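Adhesion G-protein coupled receptor G6 (Danio rerio, PDB 6V55) is a calcium-binding adhesion receptor of the G-protein-coupled class, associated with myelination, whose extracellular region probably takes part in cell adhesion and signalling. Local coordinates at residues Y381-S386 / L406-N411; R346-V351 / I402-L407; V420-M425 / V441-M446; G338-I343 / E462-V467. One frame throughout, in Å; residues are numbered along the deposited sequence.

Contact 1: Y381-S386 / L406-N411; sequences YVDGIS and LLVYKN. With NAG (2-acetamido-2-deoxy-beta-D-glucopyranose), chain J.
The ring of Tyr381 is approached obliquely by a sugar near CD1 and a lysine near CD2 and CE2. On the CD1 side stands an N-acetylglucosamine, its ring oxygen O5 lying 3.5 Å from Tyr381 CD1 and its C6 close to the same atom. On the CD2 and CE2 side the aliphatic part of Lys410 crosses at about a right angle, with Lys410 CG 4.0 Å from Tyr381 CE2. Replacing Tyr381 with alanine would remove the ring and is likely to cost both the sugar and the lysine methylenes their apolar neighbour. The backbone supplies the rest of the evidence for pairing: Tyr381 N to Val408 O is 3.0 Å, and Val408 N to Tyr381 O is 2.8 Å. Beyond this reciprocal pair Asp383 N binds Leu406 O (2.9 Å, 171° at the hydrogen) whereas Leu406 N binds Gly384 O (2.8 Å); the chain turns a corner at Asp383 and the regular register ends there. Val408 CG1, placed between backbone N and carbonyl carbon (chi1 46°), rests 3.9 Å from Asp383 CB. On the opposite face of the strand pair from Tyr381 and Val408, Val382 CG1 and Leu407 CD2 run side by side at 3.7 Å. The charged ends are engaged elsewhere, Asp383 with Arg489 and Lys410 with Asp342. These segments belong to a hairpin of strands 380-392 and 399-410; Val382 and Ile385 lean on helix 361-374, whose Asn370, the probable glycan carrier, accepts a hydrogen bond from Val382 N through OD1, while strand 342-353 continues the sheet beyond Leu407.

Contact 2: R346-V351 / I402-L407; sequences RSTLVV and IYLALL. Unlike the reference sequence in segment 402-407: Ile402 (reference Thr).
Leu349, Tyr403 and Ala405 form the apolar centre on one face of this strand pair. Leu349 CD1 lies 4.0 Å from Ala405 CB, and the CB atoms of Leu349 and Tyr403 flank each other across the pair. Val351 reaches the same patch from two residues further along the strand: its CG2, set between backbone N and carbonyl carbon because CG1 is anti to that carbon (chi1 -54°), meets Tyr403 CE2 obliquely at 3.9 Å. On the reverse face Val350 and Ile402 point the same way, with CG2 and CG1 4.1 Å apart, and Thr348 CG2 crosses Ile402 CG2 at 4.0 Å; Ile402 replaces a threonine of the reference sequence. Farther along that face Leu404 CD1 touches Arg346 CG at 3.8 Å. Moving to the polar atoms, Leu349 and Tyr403 exchange a reciprocal pair of backbone bonds, as do Ser347 and Ala405. Ala405 O is gripped twice: by Ser347 N at 2.7 Å, nearly along the C=O axis, and by Ser347 OG at 3.2 Å, a donor standing 48° above the carbonyl plane. The serine hydroxyl comes there because chi1 is 48°, and it also lies against Leu407. At one end Arg346 forms a salt bridge with Glu447 and bonds Tyr492 O; on the other face Tyr403 OH is hydrogen-bonded to Gln401 OE1. Leu349, Val351 and Tyr403 also meet helix 361-374. Two central antiparallel strands with a helix packed on one face fit the ferredoxin-like alpha/beta sandwich of SEA domains.

Contact 3: V420-M425 / V441-M446; sequences VEIESM and VTVNLM
Helix 419-427 lies against strand 436-445 of the SEA domain's antiparallel sheet, an alpha/beta packing of the ferredoxin-like type in which the short segment axes approach to 7.6 Å. Glu423 carries the contact. From CB the chain leaves with CG anti to the carbonyl carbon (chi1 -63°) and then extends, sliding past Val443 in the opposite direction. Glu423 CG packs on Val443 CB at 3.8 Å and on its CG2 at a similar distance. CD comes next, 3.6 Å from Val443 N. At the tip OE1 takes the hydrogen of Val443 N at 2.8 Å with an angle of 174°, using its anti lone pair. Strand 342-353 pairs with Thr442 and Asn444 by backbone bonds, so the amide of Val443 points to the other side, where this carboxylate satisfies it. OE1 also lies 3.3 Å from Val443 O, a meeting of two acceptors that would probably be unfavourable alone. OE2 turns to a salt bridge with Arg427, which also binds Val441 O and would be expected to keep the carboxylate ionised. An alanine in place of Glu423 would remove the acceptor of Val443 N and the ion-pair partner of Arg427, and would probably loosen the helix on the strand. Deeper in the interface, the Ile422 side chain crosses that of Val443 at about a right angle, Ile422 CG2 to Val443 CG2 at 4.1 Å.

Contact 4: G338-I343 / E462-V467; sequences GCPEDI and ESRPTV
Two torsions swing Arg464 across the other segment: chi1 of -70° sets CG anti to the carbonyl carbon, and a bend at chi3 (-116°) turns the guanidinium back toward Gly338. NE then donates to Gly338 O, a weak bond of 3.4 Å but fairly straight (163°), with the oxygen in the guanidinium plane at its edge. Along the way the arginine methylenes cross Pro340 at about a right angle, Arg464 CB lying 3.8 Å from Pro340 CG, with Arg464 CD against Pro340 CD. Val467 has CG1 anti to its backbone N, which leaves both methyls pressed on Gly338; CG1 lies 3.7 Å from Gly338 CA. A CB at that glycine would collide with CG1 and also with the preceding carbonyl. Pro340 CD completes the apolar patch at 3.8 Å from Val467 CG2. The partner is a type II beta turn from Arg464 to Val467, which lodges on the lead-in to strand 342-353, the first strand of the SEA domain sheet, close to the Cys333-Cys339 disulfide. Thr466 takes the third position of the turn, and its backbone bonds to Cys485, as do those of Val467, tie the turn to strand 480-488. Pro340 CB rests on the carbonyl of the turn, 3.6 Å from Pro465 O. The same oxygen accepts a hydrogen bond from Thr466 OG1 at 2.8 Å, on a lone pair. A water donates to Thr466 OG1 at 2.6 Å and weakly accepts a hydrogen bond from Glu341 N, bridging the two segments on the side of Pro340 CB.

From the N terminus, segment 338-343 opens contact 4 and runs into strand 342-353, which opens contact 2. Within that second loop come helix 361-374 and the first strand of contact 1. Strand 399-410 closes contact 2 with 402-407 and then contact 1 with 406-411, the two sharing Leu406 and Leu407, so the closures overlap at their ends. Contact 3, a short local loop, follows in series, bringing helix 419-427 onto strand 436-445, itself a neighbour of strand 342-353. Contact 4 closes last, at 462-467, enclosing the other three and joining the SEA sheet to the later loop 462-467, whose Pro465 packs on Met446.

Contact 1: Y381-S386 / L406-N411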
loop_
_atom_site.group_PDB
_atom_site.type_symbol
_atom_site.label_atom_id
_atom_site.label_comp_id
_atom_site.label_asym_id
_atom_site.label_seq_id
_atom_site.Cartn_x
_atom_site.Cartn_y
_atom_site.Cartn_z
ATOM N N TYR A 381 0.769 23.713 -25.868
ATOM C CA TYR A 381 1.266 23.901 -27.224
ATOM C C TYR A 381 1.023 22.621 -28.013
ATOM O O TYR A 381 0.826 21.559 -27.425
ATOM C CB TYR A 381 2.766 24.267 -27.219
ATOM C CG TYR A 381 3.168 25.441 -26.309
ATOM C CD1 TYR A 381 3.221 26.744 -26.814
ATOM C CD2 TYR A 381 3.533 25.242 -24.957
ATOM C CE1 TYR A 381 3.595 27.820 -26.011
ATOM C CE2 TYR A 381 3.916 26.328 -24.142
ATOM C CZ TYR A 381 3.948 27.608 -24.688
ATOM O OH TYR A 381 4.311 28.697 -23.936
ATOM N N VAL A 382 1.047 22.706 -29.350
ATOM C CA VAL A 382 0.919 21.513 -30.189
ATOM C C VAL A 382 2.297 20.960 -30.514
ATOM O O VAL A 382 3.175 21.684 -31.003
ATOM C CB VAL A 382 0.106 21.775 -31.474
ATOM C CG1 VAL A 382 -1.308 21.847 -31.113
ATOM C CG2 VAL A 382 0.454 23.075 -32.147
ATOM N N ASP A 383 2.484 19.670 -30.243
ATOM C CA ASP A 383 3.741 18.978 -30.480
ATOM C C ASP A 383 3.650 18.041 -31.674
ATOM O O ASP A 383 4.627 17.342 -31.980
ATOM C CB ASP A 383 4.158 18.190 -29.221
ATOM C CG ASP A 383 5.683 18.071 -29.056
ATOM O OD1 ASP A 383 6.426 18.617 -29.903
ATOM O OD2 ASP A 383 6.139 17.419 -28.078
ATOM N N GLY A 384 2.498 17.987 -32.340
ATOM C CA GLY A 384 2.318 17.125 -33.493
ATOM C C GLY A 384 0.868 17.069 -33.938
ATOM O O GLY A 384 -0.030 17.023 -33.083
ATOM N N ILE A 385 0.627 17.075 -35.255
ATOM C CA ILE A 385 -0.731 17.080 -35.807
ATOM C C ILE A 385 -0.666 16.492 -37.210
ATOM O O ILE A 385 0.302 16.723 -37.939
ATOM C CB ILE A 385 -1.344 18.505 -35.762
ATOM C CG1 ILE A 385 -2.761 18.565 -36.325
ATOM C CG2 ILE A 385 -0.448 19.535 -36.414
ATOM C CD1 ILE A 385 -3.490 19.767 -35.856
ATOM N N SER A 386 -1.655 15.654 -37.555
ATOM C CA SER A 386 -1.715 15.057 -38.884
ATOM C C SER A 386 -3.165 14.797 -39.291
ATOM O O SER A 386 -4.036 14.588 -38.439
ATOM C CB SER A 386 -0.920 13.763 -38.938
ATOM O OG SER A 386 -1.609 12.690 -38.309
ATOM N N LEU A 406 -1.476 16.241 -30.786
ATOM C CA LEU A 406 -0.835 16.102 -29.479
ATOM C C LEU A 406 -0.657 17.480 -28.862
ATOM O O LEU A 406 0.148 18.279 -29.348
ATOM C CB LEU A 406 0.523 15.413 -29.611
ATOM C CG LEU A 406 1.289 15.093 -28.318
ATOM C CD1 LEU A 406 0.561 14.022 -27.556
ATOM C CD2 LEU A 406 2.697 14.654 -28.626
ATOM N N LEU A 407 -1.393 17.756 -27.790
ATOM C CA LEU A 407 -1.196 18.961 -26.992
ATOM C C LEU A 407 -0.315 18.611 -25.805
ATOM O O LEU A 407 -0.497 17.556 -25.191
ATOM C CB LEU A 407 -2.527 19.529 -26.496
ATOM C CG LEU A 407 -3.722 19.357 -27.435
ATOM C CD1 LEU A 407 -5.046 19.637 -26.738
ATOM C CD2 LEU A 407 -3.567 20.251 -28.633
ATOM N N VAL A 408 0.636 19.495 -25.480
ATOM C CA VAL A 408 1.574 19.283 -24.376
ATOM C C VAL A 408 1.478 20.462 -23.410
ATOM O O VAL A 408 1.524 21.625 -23.828
ATOM C CB VAL A 408 3.021 19.059 -24.886
ATOM C CG1 VAL A 408 3.413 20.056 -25.929
ATOM C CG2 VAL A 408 4.042 19.109 -23.768
ATOM N N TYR A 409 1.289 20.154 -22.121
ATOM C CA TYR A 409 1.210 21.147 -21.047
ATOM C C TYR A 409 2.605 21.329 -20.456
ATOM O O TYR A 409 3.127 20.419 -19.813
ATOM C CB TYR A 409 0.220 20.659 -19.991
ATOM C CG TYR A 409 -0.384 21.687 -19.062
ATOM C CD1 TYR A 409 0.000 23.021 -19.088
ATOM C CD2 TYR A 409 -1.362 21.295 -18.142
ATOM C CE1 TYR A 409 -0.565 23.938 -18.206
ATOM C CE2 TYR A 409 -1.930 22.199 -17.257
ATOM C CZ TYR A 409 -1.538 23.519 -17.295
ATOM O OH TYR A 409 -2.121 24.415 -16.412
ATOM N N LYS A 410 3.201 22.501 -20.661
ATOM C CA LYS A 410 4.573 22.756 -20.226
ATOM C C LYS A 410 4.579 23.138 -18.753
ATOM O O LYS A 410 4.071 24.205 -18.397
ATOM C CB LYS A 410 5.203 23.878 -21.048
ATOM C CG LYS A 410 5.931 23.461 -22.293
ATOM C CD LYS A 410 7.221 22.685 -21.986
ATOM C CE LYS A 410 7.728 21.962 -23.281
ATOM N NZ LYS A 410 8.918 21.042 -23.135
ATOM N N ASN A 411 5.115 22.247 -17.906
ATOM C CA ASN A 411 5.570 22.516 -16.530
ATOM C C ASN A 411 4.428 22.952 -15.608
ATOM O O ASN A 411 4.391 24.079 -15.107
ATOM C CB ASN A 411 6.724 23.525 -16.512
ATOM C CG ASN A 411 7.895 23.078 -17.359
ATOM O OD1 ASN A 411 7.743 22.711 -18.536
ATOM N ND2 ASN A 411 9.074 23.063 -16.749
HETATM C C1 NAG J . 3.549 26.402 -31.391
HETATM C C2 NAG J . 4.414 26.817 -32.616
HETATM C C3 NAG J . 5.791 26.124 -32.572
HETATM C C4 NAG J . 6.491 26.375 -31.238
HETATM C C5 NAG J . 5.599 25.894 -30.090
HETATM C C6 NAG J . 6.189 26.144 -28.720
HETATM C C7 NAG J . 3.548 27.422 -34.844
HETATM C C8 NAG J . 2.813 26.935 -36.058
HETATM N N2 NAG J . 3.728 26.523 -33.866
HETATM O O3 NAG J . 6.607 26.576 -33.650
HETATM O O4 NAG J . 7.746 25.705 -31.189
HETATM O O5 NAG J . 4.332 26.578 -30.136
HETATM O O6 NAG J . 7.370 26.935 -28.772
HETATM O O7 NAG J . 3.963 28.576 -34.754
#

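Contact 2: R346-V351 / I402-L407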
loop_
_atom_site.group_PDB
_atom_site.type_symbol
_atom_site.label_atom_id
_atom_site.label_comp_id
_atom_site.label_asym_id
_atom_site.label_seq_id
_atom_site.Cartn_x
_atom_site.Cartn_y
_atom_site.Cartn_z
ATOM N N ARG A 346 -4.093 13.922 -26.005
ATOM C CA ARG A 346 -4.362 13.595 -27.404
ATOM C C ARG A 346 -5.748 14.102 -27.777
ATOM O O ARG A 346 -6.707 13.839 -27.045
ATOM C CB ARG A 346 -4.272 12.086 -27.614
ATOM C CG ARG A 346 -4.569 11.590 -29.019
ATOM C CD ARG A 346 -4.676 10.043 -29.054
ATOM N NE ARG A 346 -5.778 9.626 -28.194
ATOM C CZ ARG A 346 -5.664 8.855 -27.110
ATOM N NH1 ARG A 346 -4.482 8.357 -26.744
ATOM N NH2 ARG A 346 -6.752 8.576 -26.390
ATOM N N SER A 347 -5.870 14.830 -28.902
ATOM C CA SER A 347 -7.170 15.371 -29.294
ATOM C C SER A 347 -7.563 14.953 -30.703
ATOM O O SER A 347 -6.712 14.693 -31.563
ATOM C CB SER A 347 -7.240 16.909 -29.232
ATOM O OG SER A 347 -6.127 17.500 -29.870
ATOM N N THR A 348 -8.876 14.898 -30.929
ATOM C CA THR A 348 -9.453 14.602 -32.237
ATOM C C THR A 348 -10.283 15.803 -32.659
ATOM O O THR A 348 -11.294 16.123 -32.020
ATOM C CB THR A 348 -10.298 13.332 -32.206
ATOM O OG1 THR A 348 -9.425 12.213 -32.015
ATOM C CG2 THR A 348 -11.067 13.144 -33.520
ATOM N N LEU A 349 -9.846 16.462 -33.727
ATOM C CA LEU A 349 -10.467 17.671 -34.229
ATOM C C LEU A 349 -11.213 17.345 -35.509
ATOM O O LEU A 349 -10.651 16.720 -36.407
ATOM C CB LEU A 349 -9.415 18.747 -34.490
ATOM C CG LEU A 349 -8.608 19.188 -33.274
ATOM C CD1 LEU A 349 -7.192 19.588 -33.667
ATOM C CD2 LEU A 349 -9.306 20.325 -32.613
ATOM N N VAL A 350 -12.474 17.767 -35.584
ATOM C CA VAL A 350 -13.289 17.665 -36.791
ATOM C C VAL A 350 -13.520 19.087 -37.288
ATOM O O VAL A 350 -14.166 19.891 -36.609
ATOM C CB VAL A 350 -14.615 16.949 -36.521
ATOM C CG1 VAL A 350 -15.495 17.030 -37.740
ATOM C CG2 VAL A 350 -14.347 15.511 -36.128
ATOM N N VAL A 351 -12.954 19.423 -38.444
ATOM C CA VAL A 351 -13.015 20.781 -38.966
ATOM C C VAL A 351 -13.708 20.762 -40.329
ATOM O O VAL A 351 -13.769 19.729 -41.000
ATOM C CB VAL A 351 -11.611 21.435 -39.057
ATOM C CG1 VAL A 351 -10.890 21.384 -37.714
ATOM C CG2 VAL A 351 -10.764 20.781 -40.113
ATOM N N ILE A 402 -10.585 15.437 -40.584
ATOM C CA ILE A 402 -10.414 14.942 -39.226
ATOM C C ILE A 402 -8.922 14.873 -38.947
ATOM O O ILE A 402 -8.175 14.217 -39.686
ATOM C CB ILE A 402 -11.097 13.584 -39.002
ATOM C CG1 ILE A 402 -12.584 13.699 -39.321
ATOM C CG2 ILE A 402 -10.939 13.160 -37.564
ATOM C CD1 ILE A 402 -13.422 12.486 -38.987
ATOM N N TYR A 403 -8.497 15.551 -37.874
ATOM C CA TYR A 403 -7.106 15.698 -37.474
ATOM C C TYR A 403 -6.877 15.031 -36.129
ATOM O O TYR A 403 -7.757 15.031 -35.262
ATOM C CB TYR A 403 -6.713 17.178 -37.367
ATOM C CG TYR A 403 -6.504 17.847 -38.699
ATOM C CD1 TYR A 403 -5.229 17.959 -39.244
ATOM C CD2 TYR A 403 -7.577 18.344 -39.421
ATOM C CE1 TYR A 403 -5.022 18.558 -40.472
ATOM C CE2 TYR A 403 -7.388 18.954 -40.644
ATOM C CZ TYR A 403 -6.107 19.054 -41.166
ATOM O OH TYR A 403 -5.910 19.645 -42.394
ATOM N N LEU A 404 -5.679 14.485 -35.954
ATOM C CA LEU A 404 -5.234 13.939 -34.680
ATOM C C LEU A 404 -4.080 14.791 -34.166
ATOM O O LEU A 404 -3.084 14.956 -34.876
ATOM C CB LEU A 404 -4.794 12.492 -34.857
ATOM C CG LEU A 404 -4.364 11.734 -33.617
ATOM C CD1 LEU A 404 -5.529 11.571 -32.664
ATOM C CD2 LEU A 404 -3.843 10.387 -34.073
ATOM N N ALA A 405 -4.194 15.312 -32.933
ATOM C CA ALA A 405 -3.246 16.302 -32.435
ATOM C C ALA A 405 -2.773 15.977 -31.028
ATOM O O ALA A 405 -3.557 15.553 -30.172
ATOM C CB ALA A 405 -3.850 17.701 -32.428
ATOM N N LEU A 406 -1.476 16.241 -30.786
ATOM C CA LEU A 406 -0.835 16.102 -29.479
ATOM C C LEU A 406 -0.657 17.480 -28.862
ATOM O O LEU A 406 0.148 18.279 -29.348
ATOM C CB LEU A 406 0.523 15.413 -29.611
ATOM C CG LEU A 406 1.289 15.093 -28.318
ATOM C CD1 LEU A 406 0.561 14.022 -27.556
ATOM C CD2 LEU A 406 2.697 14.654 -28.626
ATOM N N LEU A 407 -1.393 17.756 -27.790
ATOM C CA LEU A 407 -1.196 18.961 -26.992
ATOM C C LEU A 407 -0.315 18.611 -25.805
ATOM O O LEU A 407 -0.497 17.556 -25.191
ATOM C CB LEU A 407 -2.527 19.529 -26.496
ATOM C CG LEU A 407 -3.722 19.357 -27.435
ATOM C CD1 LEU A 407 -5.046 19.637 -26.738
ATOM C CD2 LEU A 407 -3.567 20.251 -28.633
#

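Contact 3: V420-M425 / V441-M446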
loop_
_atom_site.group_PDB
_atom_site.type_symbol
_atom_site.label_atom_id
_atom_site.label_comp_id
_atom_site.label_asym_id
_atom_site.label_seq_id
_atom_site.Cartn_x
_atom_site.Cartn_y
_atom_site.Cartn_z
ATOM N N VAL A 420 -11.811 18.552 -19.958
ATOM C CA VAL A 420 -13.052 19.187 -20.405
ATOM C C VAL A 420 -12.907 20.705 -20.441
ATOM O O VAL A 420 -13.710 21.395 -21.096
ATOM C CB VAL A 420 -14.253 18.758 -19.536
ATOM C CG1 VAL A 420 -14.299 17.248 -19.361
ATOM C CG2 VAL A 420 -14.206 19.442 -18.181
ATOM N N GLU A 421 -11.865 21.249 -19.790
ATOM C CA GLU A 421 -11.594 22.675 -19.912
ATOM C C GLU A 421 -10.842 22.972 -21.199
ATOM O O GLU A 421 -11.038 24.034 -21.802
ATOM C CB GLU A 421 -10.810 23.189 -18.703
ATOM C CG GLU A 421 -11.213 22.613 -17.317
ATOM C CD GLU A 421 -11.926 23.635 -16.426
ATOM O OE1 GLU A 421 -11.878 24.846 -16.775
ATOM O OE2 GLU A 421 -12.478 23.231 -15.363
ATOM N N ILE A 422 -9.999 22.032 -21.649
ATOM C CA ILE A 422 -9.333 22.175 -22.945
ATOM C C ILE A 422 -10.351 22.097 -24.080
ATOM O O ILE A 422 -10.280 22.871 -25.049
ATOM C CB ILE A 422 -8.226 21.114 -23.101
ATOM C CG1 ILE A 422 -7.257 21.152 -21.922
ATOM C CG2 ILE A 422 -7.460 21.321 -24.383
ATOM C CD1 ILE A 422 -6.212 20.064 -21.974
ATOM N N GLU A 423 -11.333 21.191 -23.945
ATOM C CA GLU A 423 -12.435 21.092 -24.895
ATOM C C GLU A 423 -13.266 22.370 -24.928
ATOM O O GLU A 423 -13.604 22.863 -26.010
ATOM C CB GLU A 423 -13.318 19.889 -24.559
ATOM C CG GLU A 423 -12.608 18.549 -24.675
ATOM C CD GLU A 423 -13.483 17.370 -24.274
ATOM O OE1 GLU A 423 -13.166 16.226 -24.675
ATOM O OE2 GLU A 423 -14.496 17.587 -23.574
ATOM N N SER A 424 -13.518 22.978 -23.767
ATOM C CA SER A 424 -14.354 24.172 -23.755
ATOM C C SER A 424 -13.612 25.446 -24.155
ATOM O O SER A 424 -14.262 26.387 -24.625
ATOM C CB SER A 424 -15.007 24.355 -22.382
ATOM O OG SER A 424 -14.034 24.622 -21.391
ATOM N N MET A 425 -12.284 25.529 -23.978
ATOM C CA MET A 425 -11.580 26.671 -24.570
ATOM C C MET A 425 -11.478 26.558 -26.082
ATOM O O MET A 425 -11.402 27.585 -26.771
ATOM C CB MET A 425 -10.185 26.840 -24.001
ATOM C CG MET A 425 -10.181 27.109 -22.543
ATOM S SD MET A 425 -8.688 26.402 -21.842
ATOM C CE MET A 425 -7.472 27.427 -22.592
ATOM N N VAL A 441 -14.743 18.610 -31.104
ATOM C CA VAL A 441 -13.432 18.293 -30.544
ATOM C C VAL A 441 -13.653 17.404 -29.332
ATOM O O VAL A 441 -14.591 17.617 -28.558
ATOM C CB VAL A 441 -12.620 19.569 -30.212
ATOM C CG1 VAL A 441 -13.410 20.548 -29.342
ATOM C CG2 VAL A 441 -11.266 19.248 -29.589
ATOM N N THR A 442 -12.868 16.333 -29.231
ATOM C CA THR A 442 -12.710 15.579 -27.994
ATOM C C THR A 442 -11.232 15.602 -27.623
ATOM O O THR A 442 -10.375 15.487 -28.504
ATOM C CB THR A 442 -13.186 14.140 -28.155
ATOM O OG1 THR A 442 -12.323 13.505 -29.089
ATOM C CG2 THR A 442 -14.618 14.077 -28.709
ATOM N N VAL A 443 -10.933 15.787 -26.333
ATOM C CA VAL A 443 -9.568 15.788 -25.804
ATOM C C VAL A 443 -9.487 14.728 -24.714
ATOM O O VAL A 443 -10.344 14.685 -23.824
ATOM C CB VAL A 443 -9.157 17.166 -25.244
ATOM C CG1 VAL A 443 -7.757 17.132 -24.650
ATOM C CG2 VAL A 443 -9.216 18.229 -26.322
ATOM N N ASN A 444 -8.477 13.862 -24.799
ATOM C CA ASN A 444 -8.249 12.807 -23.828
ATOM C C ASN A 444 -6.871 12.973 -23.212
ATOM O O ASN A 444 -5.887 13.223 -23.918
ATOM C CB ASN A 444 -8.377 11.423 -24.467
ATOM C CG ASN A 444 -9.802 11.101 -24.837
ATOM O OD1 ASN A 444 -10.734 11.487 -24.128
ATOM N ND2 ASN A 444 -9.990 10.421 -25.960
ATOM N N LEU A 445 -6.822 12.866 -21.890
ATOM C CA LEU A 445 -5.549 12.821 -21.198
ATOM C C LEU A 445 -4.849 11.520 -21.542
ATOM O O LEU A 445 -5.476 10.451 -21.589
ATOM C CB LEU A 445 -5.771 12.944 -19.697
ATOM C CG LEU A 445 -4.601 12.787 -18.738
ATOM C CD1 LEU A 445 -3.642 13.935 -18.910
ATOM C CD2 LEU A 445 -5.164 12.767 -17.335
ATOM N N MET A 446 -3.556 11.634 -21.853
ATOM C CA MET A 446 -2.783 10.507 -22.357
ATOM C C MET A 446 -2.584 9.465 -21.265
ATOM O O MET A 446 -2.186 9.795 -20.141
ATOM C CB MET A 446 -1.437 10.987 -22.877
ATOM C CG MET A 446 -0.455 9.902 -23.131
ATOM S SD MET A 446 -0.257 9.734 -24.862
ATOM C CE MET A 446 0.762 11.136 -25.195
#

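Contact 4: G338-I343 / E462-V467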
loop_
_atom_site.group_PDB
_atom_site.type_symbol
_atom_site.label_atom_id
_atom_site.label_comp_id
_atom_site.label_asym_id
_atom_site.label_seq_id
_atom_site.Cartn_x
_atom_site.Cartn_y
_atom_site.Cartn_z
ATOM N N GLY A 338 5.671 8.817 -10.842
ATOM C CA GLY A 338 6.642 9.692 -11.453
ATOM C C GLY A 338 6.184 11.134 -11.412
ATOM O O GLY A 338 5.019 11.448 -11.142
ATOM N N CYS A 339 7.135 12.032 -11.653
ATOM C CA CYS A 339 6.889 13.472 -11.685
ATOM C C CYS A 339 7.443 13.994 -13.006
ATOM O O CYS A 339 8.589 14.458 -13.049
ATOM C CB CYS A 339 7.543 14.192 -10.508
ATOM S SG CYS A 339 6.932 13.678 -8.864
ATOM N N PRO A 340 6.683 13.895 -14.098
ATOM C CA PRO A 340 7.190 14.372 -15.389
ATOM C C PRO A 340 7.091 15.884 -15.519
ATOM O O PRO A 340 6.268 16.544 -14.883
ATOM C CB PRO A 340 6.270 13.686 -16.403
ATOM C CG PRO A 340 4.981 13.582 -15.674
ATOM C CD PRO A 340 5.328 13.329 -14.228
ATOM N N GLU A 341 7.969 16.428 -16.369
ATOM C CA GLU A 341 7.968 17.867 -16.635
ATOM C C GLU A 341 6.734 18.304 -17.406
ATOM O O GLU A 341 6.246 19.409 -17.196
ATOM C CB GLU A 341 9.192 18.285 -17.448
ATOM C CG GLU A 341 10.499 17.688 -17.024
ATOM C CD GLU A 341 11.637 18.675 -17.196
ATOM O OE1 GLU A 341 12.248 19.047 -16.169
ATOM O OE2 GLU A 341 11.910 19.086 -18.350
ATOM N N ASP A 342 6.234 17.478 -18.316
ATOM C CA ASP A 342 5.133 17.862 -19.179
ATOM C C ASP A 342 3.987 16.866 -19.064
ATOM O O ASP A 342 4.214 15.658 -18.914
ATOM C CB ASP A 342 5.594 17.951 -20.631
ATOM C CG ASP A 342 6.635 19.047 -20.859
ATOM O OD1 ASP A 342 7.384 18.952 -21.854
ATOM O OD2 ASP A 342 6.720 19.999 -20.048
ATOM N N ILE A 343 2.753 17.381 -19.145
ATOM C CA ILE A 343 1.534 16.570 -19.196
ATOM C C ILE A 343 1.008 16.578 -20.629
ATOM O O ILE A 343 0.861 17.649 -21.237
ATOM C CB ILE A 343 0.475 17.100 -18.215
ATOM C CG1 ILE A 343 0.999 17.009 -16.780
ATOM C CG2 ILE A 343 -0.894 16.418 -18.412
ATOM C CD1 ILE A 343 0.769 15.652 -16.122
ATOM N N GLU A 462 3.059 1.681 -12.371
ATOM C CA GLU A 462 2.328 2.539 -13.311
ATOM C C GLU A 462 3.028 3.879 -13.438
ATOM O O GLU A 462 3.550 4.407 -12.451
ATOM C CB GLU A 462 0.890 2.763 -12.821
ATOM C CG GLU A 462 -0.095 3.346 -13.833
ATOM C CD GLU A 462 -1.396 3.781 -13.173
ATOM O OE1 GLU A 462 -1.732 3.218 -12.113
ATOM O OE2 GLU A 462 -2.079 4.688 -13.700
ATOM N N SER A 463 3.096 4.413 -14.658
ATOM C CA SER A 463 3.909 5.605 -14.870
ATOM C C SER A 463 3.258 6.567 -15.846
ATOM O O SER A 463 2.731 6.156 -16.880
ATOM C CB SER A 463 5.298 5.250 -15.400
ATOM O OG SER A 463 5.882 4.208 -14.639
ATOM N N ARG A 464 3.380 7.859 -15.542
ATOM C CA ARG A 464 3.049 8.935 -16.469
ATOM C C ARG A 464 4.020 8.910 -17.658
ATOM O O ARG A 464 5.102 8.327 -17.560
ATOM C CB ARG A 464 3.085 10.275 -15.719
ATOM C CG ARG A 464 1.940 10.422 -14.712
ATOM C CD ARG A 464 1.792 11.843 -14.175
ATOM N NE ARG A 464 2.053 11.891 -12.729
ATOM C CZ ARG A 464 1.174 12.261 -11.796
ATOM N NH1 ARG A 464 -0.055 12.652 -12.135
ATOM N NH2 ARG A 464 1.535 12.249 -10.511
ATOM N N PRO A 465 3.617 9.451 -18.819
ATOM C CA PRO A 465 4.531 9.493 -19.980
ATOM C C PRO A 465 5.793 10.317 -19.736
ATOM O O PRO A 465 5.752 11.374 -19.099
ATOM C CB PRO A 465 3.674 10.138 -21.074
ATOM C CG PRO A 465 2.296 9.767 -20.720
ATOM C CD PRO A 465 2.221 9.736 -19.224
ATOM N N THR A 466 6.908 9.799 -20.291
ATOM C CA THR A 466 8.324 10.234 -20.203
ATOM C C THR A 466 8.932 10.041 -18.809
ATOM O O THR A 466 10.061 10.477 -18.566
ATOM C CB THR A 466 8.582 11.678 -20.684
ATOM O OG1 THR A 466 8.213 12.595 -19.654
ATOM C CG2 THR A 466 7.827 12.015 -21.999
ATOM N N VAL A 467 8.246 9.350 -17.897
ATOM C CA VAL A 467 8.813 8.966 -16.606
ATOM C C VAL A 467 9.649 7.709 -16.804
ATOM O O VAL A 467 9.204 6.766 -17.467
ATOM C CB VAL A 467 7.692 8.730 -15.573
ATOM C CG1 VAL A 467 8.146 7.908 -14.368
ATOM C CG2 VAL A 467 7.082 10.040 -15.145
HETATM O O HOH W 1 9.552 13.676 -17.646
#